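Local coordinates for protein sulfate adenylyltransferase, adenylylsulfate kinase (Thiobacillus denitrificans, PDB 3CR8) that makes 3'-phosphoadenylyl sulfate by phosphorylating adenosine 5'-phosphosulfate with ATP, and also carries an ATP sulfurylase-like region that lacks sulfurylase activity, at residues G51-L56 with A250-N255; P142-L147 with L231-A236; A168-Q173 with H197-G202; R172-R177 with V214-A219. One frame throughout, in Å; residues are numbered along the deposited sequence.

How the contacts relate
Contacts 2, 3 and 4 belong to the ATP sulfurylase-like α/β region, whereas contact 1 ties that region to the PUA-like one. All four are mainly buried, although contact 3 reaches the surface at R172 and contact 4 at Q173, two residues common to both. Contact 3 lies about 10 Å, centre to centre, from both contact 2 and contact 4; helix 210-220 provides one side of contact 4 and also packs on contacts 2 and 3. Their chemistry differs with place: in contact 1 a side-chain amide grips a turn, in contact 2 one carbonyl takes two donors beside a leucine cluster, and in contact 3 backbone bonds prolong the parallel strands, while contact 4 is wholly van der Waals.

Contact 1: residues G51-L56 with A250-N255; sequences GAYSPL and AIVARN
N255 on helix 244-256 reaches with its side-chain amide into the tight turn that follows helix 39-50. Its CG stands anti to its own carbonyl carbon and beside the backbone N (chi1 -76°), which directs the amide off the helix toward A52 and S54. ND2 then donates twice, to A52 O at 2.9 Å and to S54 O at 3.1 Å. Both acceptors lie close to the amide plane, so the pair of bonds fixes the rotation of the group, yet the two carbonyls are used differently. S54 O receives its N-H in the carbonyl plane, on a lone pair; at A52 O the donor sits well above that plane. On the other branch, OD1 lies near S54 CB and accepts from Y9 N, so both ends of this buried amide are satisfied.

The gripped loop begins at G51, whose positive phi closes helix 39-50 in a Schellman motif, and G51 to S54 form a type I beta turn. The N255 bonds thus join the PUA-like region to a helix of the ATP sulfurylase-like region. Within the turn, S54 OG lies beside its backbone N (chi1 -52°) and donates to a lone pair of G51 O at 2.7 Å, an oxygen that S54 N also reaches.

Next to these bonds, A52 CB and V252 CB lie 4.4 Å apart. CB of Y53 points away from helix 244-256, but the ring (chi1 -64°) swings back alongside V252, whose CG1 lies at the ring edge, 4.0 Å from CE1. The Y53 hydroxyl is bonded to E44.

Contact 2: residues P142-L147 with L231-A236; sequences PDFVSL and LSLLPA
L147 O is the polar centre of this contact and accepts from two donors on segment 231-236. L233 N approaches at 2.8 Å and S232 OG at 3.1 Å, each from above the carbonyl plane. The hydroxyl gets there because OG is anti to the backbone N of S232 (chi1 -154°), even though CB itself leans away from L147. An alanine here would remove the hydroxyl donor and would probably leave L147 O less firmly held. S232 CA adds a C-H···O contact to the same oxygen.

Leucine methyls supply the apolar half. L233 CD1 touches two CB atoms, 3.5 Å from that of F144 and 3.6 Å from that of L147, and the F144 and L233 side chains cross at about a right angle. L147 instead meets L231 obliquely, methyl to methyl, with CD2 of each 3.8 Å apart.

E395 of a second subunit bonds F144 N. The segment 231-236 continues edge strand 229-231 of the parallel sheet of this HUP-type α/β region and stays bonded to its neighbour through the backbones of S232 and L196, while V214 and L218 of helix 210-220 pack against the leucine cluster.

Contact 3: residues A168-Q173 with H197-G202; sequences AWQARQ and HPQVGG
Q170 and H197 lie side by side and point the same way, the amide turned 53° from the imidazole plane. CG of Q170 runs along CB of H197 at 3.9 Å, and NE2 ends at the ring edge, near CD2. The polar ends have partners beyond the pair: Q170 OE1 accepts weakly from R249, and H197 ND1 is weakly bonded to S232 O.

The backbones stay parallel past the ends of strands 166-169 and 193-196, adjacent strands (1 and 2) of the 3-2-1-4-5 sheet expected of a HUP-type domain. H197 N donates to W169 O and Q199 N to A171 O, each nearly along the C=O axis. Q170 and R172 open the Q-x-R-x-P-x-H sequence of ATP sulfurylases, whose active members use this Gln and Arg to bind sulfate; the present enzyme lacks that activity.

R172 and Q199 also lie side by side, pointing the same way, with guanidinium and amide planes 32° apart. The Q199 chain is bent at chi2 (135°), bringing OE1 to 4.0 Å from R172 CB, and NE2 lies beside Q170 CB at 4.1 Å. An alanine in place of Q199 would lose this amide and would probably leave the Q170 and R172 side chains less well packed. A171 CB lies 4.2 Å from P198 CB.

Contact 4: residues R172-R177 with V214-A219; sequences RQPMHR and VRSFLA
The phenyl ring of F217 meets three successive residues of the loop. Q173 O lies at the ring edge, near its plane, 4.0 Å from CE1; P174 CA and M175 CB come in obliquely, the latter 4.2 Å from CZ. F217 is turned for this by its torsions: CB points across the loop, and a chi1 of -90° brings CE1 and CZ up to it. The P174 ring sits by S216 rather than by the phenyl.

Segment 172-177 holds the latter part of the Q-x-R-x-P-x-H sequence characteristic of ATP sulfurylases. It leads from strand 166-169 into helix 177-189, with H176 at the N-cap position, and here it packs against helix 210-220. H176 ND1 is bonded to S350 OG, while L358 of helix 352-361 packs on P174.

P174 turns CB to S216 OG at 3.6 Å and CG to the same oxygen at 3.9 Å. That hydroxyl takes the crowded position between its backbone N and carbonyl carbon (chi1 82°), where it is bonded to L213 O one turn back, so toward the proline it offers van der Waals contact. M175 starts extended, CG anti to the backbone N, and bends at the sulfur (chi3 -76°), which carries M175 CE to the indole of W169, where it packs by NE1.

Contact 1: residues G51-L56 with A250-N255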
loop_
_atom_site.group_PDB
_atom_site.type_symbol
_atom_site.label_atom_id
_atom_site.label_comp_id
_atom_site.label_asym_id
_atom_site.label_seq_id
_atom_site.Cartn_x
_atom_site.Cartn_y
_atom_site.Cartn_z
ATOM N N GLY A 51 -37.104 -32.496 -14.585
ATOM C CA GLY A 51 -37.339 -31.995 -15.924
ATOM C C GLY A 51 -36.078 -31.753 -16.726
ATOM O O GLY A 51 -36.146 -31.377 -17.887
ATOM N N ALA A 52 -34.922 -31.969 -16.124
ATOM C CA ALA A 52 -33.664 -31.778 -16.837
ATOM C C ALA A 52 -33.568 -32.726 -18.039
ATOM O O ALA A 52 -32.783 -32.494 -18.957
ATOM C CB ALA A 52 -32.473 -31.977 -15.884
ATOM N N TYR A 53 -34.374 -33.788 -18.015
ATOM C CA TYR A 53 -34.341 -34.830 -19.038
ATOM C C TYR A 53 -35.659 -34.959 -19.777
ATOM O O TYR A 53 -35.902 -35.993 -20.386
ATOM C CB TYR A 53 -34.037 -36.201 -18.442
ATOM C CG TYR A 53 -32.686 -36.363 -17.794
ATOM C CD1 TYR A 53 -31.578 -35.735 -18.305
ATOM C CD2 TYR A 53 -32.515 -37.180 -16.678
ATOM C CE1 TYR A 53 -30.341 -35.904 -17.707
ATOM C CE2 TYR A 53 -31.285 -37.340 -16.083
ATOM C CZ TYR A 53 -30.215 -36.705 -16.596
ATOM O OH TYR A 53 -28.990 -36.870 -16.034
ATOM N N SER A 54 -36.513 -33.942 -19.689
ATOM C CA SER A 54 -37.742 -33.900 -20.462
ATOM C C SER A 54 -37.375 -34.272 -21.862
ATOM O O SER A 54 -36.410 -33.760 -22.381
ATOM C CB SER A 54 -38.301 -32.492 -20.456
ATOM O OG SER A 54 -38.405 -32.007 -19.131
ATOM N N PRO A 55 -38.144 -35.156 -22.498
ATOM C CA PRO A 55 -39.454 -35.687 -22.132
ATOM C C PRO A 55 -39.471 -36.869 -21.137
ATOM O O PRO A 55 -40.565 -37.248 -20.689
ATOM C CB PRO A 55 -39.993 -36.112 -23.494
ATOM C CG PRO A 55 -38.814 -36.644 -24.196
ATOM C CD PRO A 55 -37.619 -35.843 -23.695
ATOM N N LEU A 56 -38.302 -37.429 -20.808
ATOM C CA LEU A 56 -38.239 -38.591 -19.925
ATOM C C LEU A 56 -39.047 -38.416 -18.628
ATOM O O LEU A 56 -39.145 -37.320 -18.052
ATOM C CB LEU A 56 -36.801 -38.986 -19.592
ATOM C CG LEU A 56 -35.853 -39.402 -20.709
ATOM C CD1 LEU A 56 -34.936 -40.497 -20.165
ATOM C CD2 LEU A 56 -36.573 -39.875 -21.954
ATOM N N ALA A 250 -26.225 -30.958 -23.786
ATOM C CA ALA A 250 -26.944 -30.058 -24.695
ATOM C C ALA A 250 -28.444 -30.121 -24.461
ATOM O O ALA A 250 -29.137 -29.108 -24.581
ATOM C CB ALA A 250 -26.670 -30.434 -26.102
ATOM N N ILE A 251 -28.950 -31.320 -24.156
ATOM C CA ILE A 251 -30.375 -31.490 -23.906
ATOM C C ILE A 251 -30.755 -30.919 -22.574
ATOM O O ILE A 251 -31.769 -30.236 -22.474
ATOM C CB ILE A 251 -30.834 -32.943 -23.963
ATOM C CG1 ILE A 251 -30.534 -33.538 -25.347
ATOM C CG2 ILE A 251 -32.323 -33.031 -23.648
ATOM C CD1 ILE A 251 -31.355 -34.760 -25.727
ATOM N N VAL A 252 -29.956 -31.170 -21.546
ATOM C CA VAL A 252 -30.295 -30.567 -20.268
ATOM C C VAL A 252 -30.097 -29.060 -20.353
ATOM O O VAL A 252 -30.841 -28.295 -19.739
ATOM C CB VAL A 252 -29.556 -31.193 -19.063
ATOM C CG1 VAL A 252 -28.956 -32.555 -19.425
ATOM C CG2 VAL A 252 -28.518 -30.255 -18.524
ATOM N N ALA A 253 -29.124 -28.619 -21.145
ATOM C CA ALA A 253 -28.944 -27.182 -21.331
ATOM C C ALA A 253 -30.223 -26.593 -21.908
ATOM O O ALA A 253 -30.695 -25.521 -21.507
ATOM C CB ALA A 253 -27.802 -26.911 -22.246
ATOM N N ARG A 254 -30.786 -27.306 -22.868
ATOM C CA ARG A 254 -32.037 -26.885 -23.452
ATOM C C ARG A 254 -33.169 -26.869 -22.451
ATOM O O ARG A 254 -33.999 -25.958 -22.462
ATOM C CB ARG A 254 -32.433 -27.802 -24.582
ATOM C CG ARG A 254 -33.703 -27.331 -25.233
ATOM C CD ARG A 254 -34.225 -28.308 -26.233
ATOM N NE ARG A 254 -35.458 -27.815 -26.803
ATOM C CZ ARG A 254 -35.998 -28.300 -27.900
ATOM N NH1 ARG A 254 -35.391 -29.289 -28.534
ATOM N NH2 ARG A 254 -37.141 -27.803 -28.350
ATOM N N ASN A 255 -33.230 -27.887 -21.597
ATOM C CA ASN A 255 -34.323 -27.960 -20.634
ATOM C C ASN A 255 -34.224 -26.880 -19.568
ATOM O O ASN A 255 -35.216 -26.438 -19.014
ATOM C CB ASN A 255 -34.437 -29.357 -20.044
ATOM C CG ASN A 255 -35.082 -30.343 -21.013
ATOM O OD1 ASN A 255 -35.985 -29.972 -21.768
ATOM N ND2 ASN A 255 -34.621 -31.603 -20.996
#

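Contact 2: residues P142-L147 with L231-A236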
loop_
_atom_site.group_PDB
_atom_site.type_symbol
_atom_site.label_atom_id
_atom_site.label_comp_id
_atom_site.label_asym_id
_atom_site.label_seq_id
_atom_site.Cartn_x
_atom_site.Cartn_y
_atom_site.Cartn_z
ATOM N N PRO A 142 -29.396 -28.614 2.025
ATOM C CA PRO A 142 -29.364 -27.467 2.934
ATOM C C PRO A 142 -28.481 -26.361 2.376
ATOM O O PRO A 142 -28.690 -25.178 2.618
ATOM C CB PRO A 142 -28.705 -28.053 4.181
ATOM C CG PRO A 142 -28.862 -29.515 4.046
ATOM C CD PRO A 142 -28.741 -29.784 2.613
ATOM N N ASP A 143 -27.487 -26.778 1.603
ATOM C CA ASP A 143 -26.428 -25.912 1.124
ATOM C C ASP A 143 -26.752 -25.220 -0.209
ATOM O O ASP A 143 -27.321 -25.823 -1.119
ATOM C CB ASP A 143 -25.165 -26.749 0.963
ATOM C CG ASP A 143 -25.377 -27.943 0.063
ATOM O OD1 ASP A 143 -26.207 -28.807 0.437
ATOM O OD2 ASP A 143 -24.714 -28.004 -1.012
ATOM N N PHE A 144 -26.383 -23.951 -0.315
ATOM C CA PHE A 144 -26.556 -23.212 -1.550
ATOM C C PHE A 144 -28.007 -23.169 -2.055
ATOM O O PHE A 144 -28.294 -23.111 -3.247
ATOM C CB PHE A 144 -25.583 -23.716 -2.624
ATOM C CG PHE A 144 -24.141 -23.636 -2.205
ATOM C CD1 PHE A 144 -23.674 -22.522 -1.522
ATOM C CD2 PHE A 144 -23.262 -24.671 -2.472
ATOM C CE1 PHE A 144 -22.377 -22.442 -1.112
ATOM C CE2 PHE A 144 -21.960 -24.599 -2.064
ATOM C CZ PHE A 144 -21.519 -23.481 -1.378
ATOM N N VAL A 145 -28.934 -23.140 -1.121
ATOM C CA VAL A 145 -30.343 -22.983 -1.461
ATOM C C VAL A 145 -30.594 -21.920 -2.535
ATOM O O VAL A 145 -31.254 -22.199 -3.526
ATOM C CB VAL A 145 -31.207 -22.761 -0.188
ATOM C CG1 VAL A 145 -32.331 -21.803 -0.451
ATOM C CG2 VAL A 145 -31.749 -24.075 0.286
ATOM N N SER A 146 -30.083 -20.712 -2.338
ATOM C CA SER A 146 -30.230 -19.658 -3.350
ATOM C C SER A 146 -29.837 -20.118 -4.766
ATOM O O SER A 146 -30.664 -20.101 -5.694
ATOM C CB SER A 146 -29.372 -18.457 -2.976
ATOM O OG SER A 146 -28.203 -18.888 -2.302
ATOM N N LEU A 147 -28.575 -20.536 -4.903
ATOM C CA LEU A 147 -27.964 -20.921 -6.177
ATOM C C LEU A 147 -28.546 -22.140 -6.898
ATOM O O LEU A 147 -28.230 -22.346 -8.070
ATOM C CB LEU A 147 -26.485 -21.160 -5.967
ATOM C CG LEU A 147 -25.785 -19.849 -5.637
ATOM C CD1 LEU A 147 -24.346 -20.040 -5.155
ATOM C CD2 LEU A 147 -25.829 -18.970 -6.849
ATOM N N LEU A 231 -25.413 -17.025 -12.255
ATOM C CA LEU A 231 -24.783 -18.217 -11.644
ATOM C C LEU A 231 -25.859 -19.151 -11.093
ATOM O O LEU A 231 -26.819 -18.717 -10.477
ATOM C CB LEU A 231 -23.775 -17.849 -10.551
ATOM C CG LEU A 231 -23.169 -19.008 -9.745
ATOM C CD1 LEU A 231 -22.194 -19.841 -10.550
ATOM C CD2 LEU A 231 -22.479 -18.471 -8.513
ATOM N N SER A 232 -25.720 -20.436 -11.343
ATOM C CA SER A 232 -26.708 -21.367 -10.843
ATOM C C SER A 232 -26.039 -22.712 -10.747
ATOM O O SER A 232 -25.041 -22.932 -11.398
ATOM C CB SER A 232 -27.903 -21.420 -11.776
ATOM O OG SER A 232 -29.046 -21.803 -11.062
ATOM N N LEU A 233 -26.562 -23.609 -9.927
ATOM C CA LEU A 233 -25.939 -24.930 -9.794
ATOM C C LEU A 233 -26.688 -25.980 -10.588
ATOM O O LEU A 233 -27.911 -25.935 -10.720
ATOM C CB LEU A 233 -25.816 -25.346 -8.327
ATOM C CG LEU A 233 -25.164 -24.230 -7.511
ATOM C CD1 LEU A 233 -25.199 -24.547 -6.035
ATOM C CD2 LEU A 233 -23.741 -24.005 -7.987
ATOM N N LEU A 234 -25.919 -26.913 -11.124
ATOM C CA LEU A 234 -26.415 -28.009 -11.937
ATOM C C LEU A 234 -26.154 -29.323 -11.206
ATOM O O LEU A 234 -25.031 -29.836 -11.220
ATOM C CB LEU A 234 -25.650 -28.021 -13.258
ATOM C CG LEU A 234 -26.121 -28.852 -14.454
ATOM C CD1 LEU A 234 -24.929 -29.561 -14.975
ATOM C CD2 LEU A 234 -27.151 -29.871 -14.053
ATOM N N PRO A 235 -27.191 -29.887 -10.585
ATOM C CA PRO A 235 -27.049 -31.019 -9.670
ATOM C C PRO A 235 -26.845 -32.296 -10.445
ATOM O O PRO A 235 -27.811 -32.837 -10.950
ATOM C CB PRO A 235 -28.413 -31.079 -8.967
ATOM C CG PRO A 235 -29.255 -29.956 -9.561
ATOM C CD PRO A 235 -28.600 -29.590 -10.852
ATOM N N ALA A 236 -25.611 -32.770 -10.531
ATOM C CA ALA A 236 -25.281 -33.936 -11.331
ATOM C C ALA A 236 -23.802 -34.193 -11.166
ATOM O O ALA A 236 -23.062 -33.319 -10.721
ATOM C CB ALA A 236 -25.716 -33.720 -12.739
#

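Contact 3: residues A168-Q173 with H197-G202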
loop_
_atom_site.group_PDB
_atom_site.type_symbol
_atom_site.label_atom_id
_atom_site.label_comp_id
_atom_site.label_asym_id
_atom_site.label_seq_id
_atom_site.Cartn_x
_atom_site.Cartn_y
_atom_site.Cartn_z
ATOM N N ALA A 168 -24.639 -21.327 -22.073
ATOM C CA ALA A 168 -24.379 -21.974 -20.801
ATOM C C ALA A 168 -22.969 -22.505 -20.778
ATOM O O ALA A 168 -22.443 -22.927 -21.808
ATOM C CB ALA A 168 -25.353 -23.094 -20.576
ATOM N N TRP A 169 -22.367 -22.468 -19.598
ATOM C CA TRP A 169 -21.051 -23.027 -19.368
ATOM C C TRP A 169 -21.253 -23.925 -18.148
ATOM O O TRP A 169 -21.553 -23.448 -17.046
ATOM C CB TRP A 169 -20.042 -21.897 -19.105
ATOM C CG TRP A 169 -18.710 -22.359 -18.669
ATOM C CD1 TRP A 169 -18.317 -22.669 -17.397
ATOM C CD2 TRP A 169 -17.571 -22.545 -19.496
ATOM N NE1 TRP A 169 -16.998 -23.049 -17.392
ATOM C CE2 TRP A 169 -16.523 -22.990 -18.668
ATOM C CE3 TRP A 169 -17.335 -22.378 -20.850
ATOM C CZ2 TRP A 169 -15.269 -23.272 -19.159
ATOM C CZ3 TRP A 169 -16.082 -22.663 -21.333
ATOM C CH2 TRP A 169 -15.064 -23.101 -20.492
ATOM N N GLN A 170 -21.145 -25.231 -18.363
ATOM C CA GLN A 170 -21.429 -26.195 -17.319
ATOM C C GLN A 170 -20.169 -26.676 -16.637
ATOM O O GLN A 170 -19.837 -27.848 -16.697
ATOM C CB GLN A 170 -22.204 -27.369 -17.902
ATOM C CG GLN A 170 -23.720 -27.136 -17.905
ATOM C CD GLN A 170 -24.481 -27.851 -19.035
ATOM O OE1 GLN A 170 -24.024 -28.839 -19.606
ATOM N NE2 GLN A 170 -25.652 -27.340 -19.351
ATOM N N ALA A 171 -19.483 -25.761 -15.962
ATOM C CA ALA A 171 -18.147 -26.014 -15.427
ATOM C C ALA A 171 -18.024 -27.267 -14.569
ATOM O O ALA A 171 -18.941 -27.615 -13.829
ATOM C CB ALA A 171 -17.664 -24.811 -14.655
ATOM N N ARG A 172 -16.878 -27.932 -14.679
ATOM C CA ARG A 172 -16.556 -29.046 -13.802
ATOM C C ARG A 172 -15.307 -28.740 -12.980
ATOM O O ARG A 172 -14.884 -29.562 -12.162
ATOM C CB ARG A 172 -16.364 -30.334 -14.595
ATOM C CG ARG A 172 -15.243 -30.255 -15.607
ATOM C CD ARG A 172 -15.364 -31.395 -16.608
ATOM N NE ARG A 172 -16.554 -31.240 -17.440
ATOM C CZ ARG A 172 -16.550 -30.707 -18.660
ATOM N NH1 ARG A 172 -15.408 -30.289 -19.218
ATOM N NH2 ARG A 172 -17.690 -30.602 -19.333
ATOM N N GLN A 173 -14.729 -27.559 -13.203
ATOM C CA GLN A 173 -13.529 -27.134 -12.493
ATOM C C GLN A 173 -13.387 -25.624 -12.522
ATOM O O GLN A 173 -13.968 -24.970 -13.379
ATOM C CB GLN A 173 -12.313 -27.760 -13.134
ATOM C CG GLN A 173 -12.140 -27.394 -14.591
ATOM C CD GLN A 173 -10.683 -27.524 -15.044
ATOM O OE1 GLN A 173 -10.401 -27.633 -16.245
ATOM N NE2 GLN A 173 -9.749 -27.507 -14.077
ATOM N N HIS A 197 -22.862 -22.469 -14.975
ATOM C CA HIS A 197 -23.684 -23.599 -14.538
ATOM C C HIS A 197 -22.792 -24.736 -14.089
ATOM O O HIS A 197 -22.758 -25.762 -14.727
ATOM C CB HIS A 197 -24.546 -24.041 -15.731
ATOM C CG HIS A 197 -25.925 -24.505 -15.373
ATOM N ND1 HIS A 197 -26.540 -24.192 -14.184
ATOM C CD2 HIS A 197 -26.825 -25.228 -16.084
ATOM C CE1 HIS A 197 -27.753 -24.720 -14.161
ATOM N NE2 HIS A 197 -27.950 -25.351 -15.302
ATOM N N PRO A 198 -22.045 -24.563 -12.989
ATOM C CA PRO A 198 -21.061 -25.583 -12.577
ATOM C C PRO A 198 -21.691 -26.901 -12.101
ATOM O O PRO A 198 -22.609 -26.876 -11.264
ATOM C CB PRO A 198 -20.340 -24.930 -11.390
ATOM C CG PRO A 198 -20.758 -23.518 -11.373
ATOM C CD PRO A 198 -22.099 -23.445 -12.037
ATOM N N GLN A 199 -21.194 -28.034 -12.604
ATOM C CA GLN A 199 -21.672 -29.328 -12.125
ATOM C C GLN A 199 -21.397 -29.524 -10.626
ATOM O O GLN A 199 -20.284 -29.322 -10.145
ATOM C CB GLN A 199 -21.114 -30.457 -12.977
ATOM C CG GLN A 199 -22.065 -30.864 -14.068
ATOM C CD GLN A 199 -21.382 -31.043 -15.408
ATOM O OE1 GLN A 199 -20.149 -31.064 -15.497
ATOM N NE2 GLN A 199 -22.183 -31.170 -16.465
ATOM N N VAL A 200 -22.422 -29.900 -9.877
ATOM C CA VAL A 200 -22.293 -29.812 -8.435
ATOM C C VAL A 200 -22.616 -31.074 -7.600
ATOM O O VAL A 200 -22.616 -31.044 -6.364
ATOM C CB VAL A 200 -23.188 -28.690 -7.897
ATOM C CG1 VAL A 200 -23.895 -29.109 -6.617
ATOM C CG2 VAL A 200 -22.371 -27.435 -7.695
ATOM N N GLY A 201 -22.842 -32.192 -8.268
ATOM C CA GLY A 201 -23.232 -33.409 -7.587
ATOM C C GLY A 201 -22.207 -34.147 -6.756
ATOM O O GLY A 201 -21.170 -34.567 -7.246
ATOM N N GLY A 202 -22.514 -34.343 -5.486
ATOM C CA GLY A 202 -21.629 -35.042 -4.584
ATOM C C GLY A 202 -22.379 -35.333 -3.315
ATOM O O GLY A 202 -23.552 -35.127 -3.296
#

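Contact 4: residues R172-R177 with V214-A219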
loop_
_atom_site.group_PDB
_atom_site.type_symbol
_atom_site.label_atom_id
_atom_site.label_comp_id
_atom_site.label_asym_id
_atom_site.label_seq_id
_atom_site.Cartn_x
_atom_site.Cartn_y
_atom_site.Cartn_z
ATOM N N ARG A 172 -16.878 -27.932 -14.679
ATOM C CA ARG A 172 -16.556 -29.046 -13.802
ATOM C C ARG A 172 -15.307 -28.740 -12.980
ATOM O O ARG A 172 -14.884 -29.562 -12.162
ATOM C CB ARG A 172 -16.364 -30.334 -14.595
ATOM C CG ARG A 172 -15.243 -30.255 -15.607
ATOM C CD ARG A 172 -15.364 -31.395 -16.608
ATOM N NE ARG A 172 -16.554 -31.240 -17.440
ATOM C CZ ARG A 172 -16.550 -30.707 -18.660
ATOM N NH1 ARG A 172 -15.408 -30.289 -19.218
ATOM N NH2 ARG A 172 -17.690 -30.602 -19.333
ATOM N N GLN A 173 -14.729 -27.559 -13.203
ATOM C CA GLN A 173 -13.529 -27.134 -12.493
ATOM C C GLN A 173 -13.387 -25.624 -12.522
ATOM O O GLN A 173 -13.968 -24.970 -13.379
ATOM C CB GLN A 173 -12.313 -27.760 -13.134
ATOM C CG GLN A 173 -12.140 -27.394 -14.591
ATOM C CD GLN A 173 -10.683 -27.524 -15.044
ATOM O OE1 GLN A 173 -10.401 -27.633 -16.245
ATOM N NE2 GLN A 173 -9.749 -27.507 -14.077
ATOM N N PRO A 174 -12.596 -25.060 -11.600
ATOM C CA PRO A 174 -12.560 -23.608 -11.432
ATOM C C PRO A 174 -12.189 -22.902 -12.698
ATOM O O PRO A 174 -11.547 -23.468 -13.572
ATOM C CB PRO A 174 -11.474 -23.379 -10.388
ATOM C CG PRO A 174 -11.368 -24.648 -9.688
ATOM C CD PRO A 174 -11.663 -25.728 -10.694
ATOM N N MET A 175 -12.599 -21.644 -12.760
ATOM C CA MET A 175 -12.416 -20.792 -13.912
ATOM C C MET A 175 -11.332 -19.767 -13.622
ATOM O O MET A 175 -11.354 -19.125 -12.569
ATOM C CB MET A 175 -13.747 -20.087 -14.210
ATOM C CG MET A 175 -13.720 -19.163 -15.402
ATOM S SD MET A 175 -15.354 -18.624 -15.899
ATOM C CE MET A 175 -15.981 -20.089 -16.722
ATOM N N HIS A 176 -10.391 -19.623 -14.552
ATOM C CA HIS A 176 -9.397 -18.560 -14.496
ATOM C C HIS A 176 -9.564 -17.580 -15.653
ATOM O O HIS A 176 -10.563 -17.630 -16.345
ATOM C CB HIS A 176 -8.008 -19.159 -14.508
ATOM C CG HIS A 176 -7.771 -20.142 -13.405
ATOM N ND1 HIS A 176 -7.489 -19.752 -12.117
ATOM C CD2 HIS A 176 -7.746 -21.498 -13.408
ATOM C CE1 HIS A 176 -7.313 -20.827 -11.362
ATOM N NE2 HIS A 176 -7.471 -21.896 -12.119
ATOM N N ARG A 177 -8.591 -16.707 -15.879
ATOM C CA ARG A 177 -8.779 -15.596 -16.804
ATOM C C ARG A 177 -9.038 -15.982 -18.268
ATOM O O ARG A 177 -9.750 -15.287 -18.976
ATOM C CB ARG A 177 -7.620 -14.613 -16.682
ATOM C CG ARG A 177 -7.781 -13.356 -17.502
ATOM C CD ARG A 177 -6.865 -12.261 -17.022
ATOM N NE ARG A 177 -7.252 -11.796 -15.698
ATOM C CZ ARG A 177 -6.546 -10.938 -14.972
ATOM N NH1 ARG A 177 -5.397 -10.460 -15.443
ATOM N NH2 ARG A 177 -6.987 -10.568 -13.774
ATOM N N VAL A 214 -18.013 -24.529 -5.989
ATOM C CA VAL A 214 -18.958 -23.446 -5.914
ATOM C C VAL A 214 -18.246 -22.227 -5.371
ATOM O O VAL A 214 -18.434 -21.124 -5.878
ATOM C CB VAL A 214 -20.159 -23.780 -5.041
ATOM C CG1 VAL A 214 -21.025 -22.524 -4.806
ATOM C CG2 VAL A 214 -20.941 -24.906 -5.670
ATOM N N ARG A 215 -17.416 -22.415 -4.353
ATOM C CA ARG A 215 -16.823 -21.248 -3.722
ATOM C C ARG A 215 -15.886 -20.495 -4.665
ATOM O O ARG A 215 -15.793 -19.268 -4.614
ATOM C CB ARG A 215 -16.138 -21.606 -2.409
ATOM C CG ARG A 215 -16.273 -20.503 -1.377
ATOM C CD ARG A 215 -16.311 -21.109 -0.015
ATOM N NE ARG A 215 -15.526 -22.334 -0.036
ATOM C CZ ARG A 215 -15.840 -23.422 0.661
ATOM N NH1 ARG A 215 -16.940 -23.419 1.428
ATOM N NH2 ARG A 215 -15.066 -24.508 0.586
ATOM N N SER A 216 -15.212 -21.224 -5.540
ATOM C CA SER A 216 -14.339 -20.600 -6.497
ATOM C C SER A 216 -15.113 -19.830 -7.564
ATOM O O SER A 216 -14.578 -18.905 -8.161
ATOM C CB SER A 216 -13.428 -21.654 -7.127
ATOM O OG SER A 216 -14.081 -22.338 -8.177
ATOM N N PHE A 217 -16.362 -20.217 -7.824
ATOM C CA PHE A 217 -17.213 -19.441 -8.719
ATOM C C PHE A 217 -17.718 -18.183 -8.046
ATOM O O PHE A 217 -17.707 -17.116 -8.636
ATOM C CB PHE A 217 -18.354 -20.278 -9.285
ATOM C CG PHE A 217 -17.987 -20.947 -10.550
ATOM C CD1 PHE A 217 -17.276 -22.142 -10.531
ATOM C CD2 PHE A 217 -18.255 -20.341 -11.774
ATOM C CE1 PHE A 217 -16.875 -22.747 -11.709
ATOM C CE2 PHE A 217 -17.869 -20.948 -12.956
ATOM C CZ PHE A 217 -17.171 -22.141 -12.925
ATOM N N LEU A 218 -18.132 -18.300 -6.794
ATOM C CA LEU A 218 -18.600 -17.154 -6.050
ATOM C C LEU A 218 -17.515 -16.139 -5.969
ATOM O O LEU A 218 -17.784 -14.953 -5.929
ATOM C CB LEU A 218 -18.998 -17.575 -4.655
ATOM C CG LEU A 218 -20.313 -18.339 -4.603
ATOM C CD1 LEU A 218 -20.462 -18.982 -3.226
ATOM C CD2 LEU A 218 -21.486 -17.447 -4.974
ATOM N N ALA A 219 -16.279 -16.620 -5.978
ATOM C CA ALA A 219 -15.109 -15.769 -5.800
ATOM C C ALA A 219 -14.900 -14.825 -6.957
ATOM O O ALA A 219 -14.497 -13.687 -6.769
ATOM C CB ALA A 219 -13.868 -16.626 -5.579
#